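Putative esterase (Bacteroides intestinalis DSM 17393, PDB 5VOL) is a ferulic acid esterase of carbohydrate esterase family 1 that hydrolyses feruloyl esters on arabinoxylan. Local coordinates at the interface of chains A and B. Residues are numbered along the deposited sequence; one frame, centred on the assembly and turned at random. Chains: chain A/B, Putative esterase.

The interface of chains A and B. Residues chain A 233, 237, 243-246; chain B 221-222, 226.
B:Asp221 reaches across the interface to A:Tyr233 with its backbone and to strand 244-246 of chain A with its carboxylate. The phenol OH of A:Tyr233 donates to the carbonyl O of B:Asp221 at 2.6 Å, approaching from well above the carbonyl plane. Water 1 shares that carbonyl and passes the link on to A:Arg237 NH1. With CG of A:Tyr233 turned away from the backbone N (chi1 178°), the ring points its hydroxyl off helix 226-238 towards chain B. The CB of A:Phe245 sits over the centre of one ring face, which probably helps hold the ring's tilt from within chain A. At the rim, CE2 of A:Tyr233 packs against CD2 of B:Leu226 at 3.8 Å, the apolar flank of the patch.

The carboxylate of B:Asp221 is held separately: OD2 takes a nearly straight hydrogen bond from the backbone N of A:Phe245 (3.0 Å, 177° at H), received on the anti side of the carboxylate. The same oxygen forms a salt bridge with NH1 of A:Arg246 at 3.0 Å; as a hydrogen bond it is weak, bent to 128° at H. OD2 lies at the guanidinium's edge, in its plane, although the two planes stand almost perpendicular. NH1 and NH2 of A:Arg246 both grip OE1 of A:Gln244, and NH1 also donates to the carbonyl O of A:Phe245, which holds the guanidinium in place. A leucine in place of A:Arg246 would probably leave the B:Asp221 carboxylate without its charged mate and the A:Gln244 amide freer to turn. Waters 2 and 3 join OD1 of B:Asp222 to the carbonyl O of A:Cys243.

B:Asp221 and B:Asp222, in the loop between strand 214-218 and helix 226-238, are calcium-binding positions, as is A:Gln244, whose OE1 here is taken by A:Arg246. This loop and the start of its helix meet the same helix and short strand 244-246 of chain A, in a two-fold symmetric interface; the structure alone does not show that this pairing persists in solution.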
loop_
_atom_site.group_PDB
_atom_site.type_symbol
_atom_site.label_atom_id
_atom_site.label_comp_id
_atom_site.label_asym_id
_atom_site.label_seq_id
_atom_site.Cartn_x
_atom_site.Cartn_y
_atom_site.Cartn_z
ATOM N N TYR A 233 4.843 -16.040 -17.147
ATOM C CA TYR A 233 5.783 -14.944 -16.889
ATOM C C TYR A 233 7.225 -15.332 -17.213
ATOM O O TYR A 233 7.968 -14.563 -17.813
ATOM C CB TYR A 233 5.691 -14.471 -15.432
ATOM C CG TYR A 233 6.696 -13.378 -15.148
ATOM C CD1 TYR A 233 6.615 -12.157 -15.813
ATOM C CD2 TYR A 233 7.734 -13.570 -14.241
ATOM C CE1 TYR A 233 7.539 -11.137 -15.574
ATOM C CE2 TYR A 233 8.674 -12.551 -13.996
ATOM C CZ TYR A 233 8.562 -11.350 -14.664
ATOM O OH TYR A 233 9.476 -10.349 -14.439
ATOM N N ARG A 237 9.507 -13.368 -19.838
ATOM C CA ARG A 237 10.774 -12.822 -19.367
ATOM C C ARG A 237 11.922 -13.446 -20.141
ATOM O O ARG A 237 12.795 -12.741 -20.620
ATOM C CB ARG A 237 10.951 -13.066 -17.860
ATOM C CG ARG A 237 12.164 -12.376 -17.232
ATOM C CD ARG A 237 12.521 -13.070 -15.910
ATOM N NE ARG A 237 12.715 -14.503 -16.140
ATOM C CZ ARG A 237 12.675 -15.435 -15.196
ATOM N NH1 ARG A 237 12.434 -15.099 -13.938
ATOM N NH2 ARG A 237 12.850 -16.710 -15.517
ATOM N N CYS A 243 7.077 -7.405 -19.119
ATOM C CA CYS A 243 5.877 -7.874 -18.456
ATOM C C CYS A 243 6.020 -7.615 -16.970
ATOM O O CYS A 243 7.063 -7.906 -16.406
ATOM C CB CYS A 243 5.677 -9.367 -18.717
ATOM S SG CYS A 243 4.130 -10.083 -18.094
ATOM N N GLN A 244 4.989 -7.061 -16.346
ATOM C CA GLN A 244 4.947 -6.954 -14.884
ATOM C C GLN A 244 4.317 -8.214 -14.299
ATOM O O GLN A 244 3.305 -8.690 -14.819
ATOM C CB GLN A 244 4.142 -5.732 -14.444
ATOM C CG GLN A 244 4.666 -4.428 -15.031
ATOM C CD GLN A 244 6.042 -4.125 -14.506
ATOM O OE1 GLN A 244 6.356 -4.446 -13.354
ATOM N NE2 GLN A 244 6.883 -3.520 -15.337
ATOM N N PHE A 245 4.895 -8.724 -13.213
ATOM C CA PHE A 245 4.341 -9.888 -12.496
ATOM C C PHE A 245 4.145 -9.511 -11.032
ATOM O O PHE A 245 5.058 -8.979 -10.415
ATOM C CB PHE A 245 5.290 -11.090 -12.618
ATOM C CG PHE A 245 4.729 -12.405 -12.079
ATOM C CD1 PHE A 245 3.390 -12.732 -12.233
ATOM C CD2 PHE A 245 5.563 -13.317 -11.458
ATOM C CE1 PHE A 245 2.890 -13.959 -11.757
ATOM C CE2 PHE A 245 5.072 -14.553 -10.984
ATOM C CZ PHE A 245 3.739 -14.864 -11.132
ATOM N N ARG A 246 2.955 -9.736 -10.490
ATOM C CA ARG A 246 2.704 -9.556 -9.059
ATOM C C ARG A 246 2.073 -10.815 -8.472
ATOM O O ARG A 246 1.104 -11.336 -9.018
ATOM C CB ARG A 246 1.782 -8.362 -8.788
ATOM C CG ARG A 246 2.205 -7.030 -9.408
ATOM C CD ARG A 246 3.406 -6.351 -8.703
ATOM N NE ARG A 246 3.704 -5.113 -9.431
ATOM C CZ ARG A 246 4.549 -5.029 -10.456
ATOM N NH1 ARG A 246 5.248 -6.095 -10.845
ATOM N NH2 ARG A 246 4.712 -3.877 -11.087
ATOM N N ASP B 221 9.794 -9.216 -9.068
ATOM C CA ASP B 221 9.544 -9.878 -10.341
ATOM C C ASP B 221 10.735 -9.754 -11.293
ATOM O O ASP B 221 10.853 -10.542 -12.230
ATOM C CB ASP B 221 8.260 -9.353 -10.993
ATOM C CG ASP B 221 8.321 -7.875 -11.380
ATOM O OD1 ASP B 221 9.143 -7.100 -10.829
ATOM O OD2 ASP B 221 7.500 -7.494 -12.242
ATOM N N ASP B 222 11.643 -8.807 -11.024
ATOM C CA ASP B 222 12.798 -8.606 -11.897
ATOM C C ASP B 222 14.086 -9.163 -11.326
ATOM O O ASP B 222 15.170 -8.870 -11.831
ATOM C CB ASP B 222 12.985 -7.116 -12.193
ATOM C CG ASP B 222 11.806 -6.538 -12.941
ATOM O OD1 ASP B 222 11.276 -7.233 -13.842
ATOM O OD2 ASP B 222 11.390 -5.412 -12.608
ATOM N N LEU B 226 14.459 -14.964 -8.610
ATOM C CA LEU B 226 13.027 -15.237 -8.521
ATOM C C LEU B 226 12.735 -16.717 -8.768
ATOM O O LEU B 226 11.955 -17.320 -8.041
ATOM C CB LEU B 226 12.217 -14.382 -9.510
ATOM C CG LEU B 226 10.716 -14.726 -9.570
ATOM C CD1 LEU B 226 10.039 -14.423 -8.222
ATOM C CD2 LEU B 226 9.993 -13.990 -10.698
HETATM O O HOH W 1 12.903 -12.407 -12.667
HETATM O O HOH W 2 8.980 -6.476 -14.891
HETATM O O HOH W 3 10.172 -8.569 -16.525
#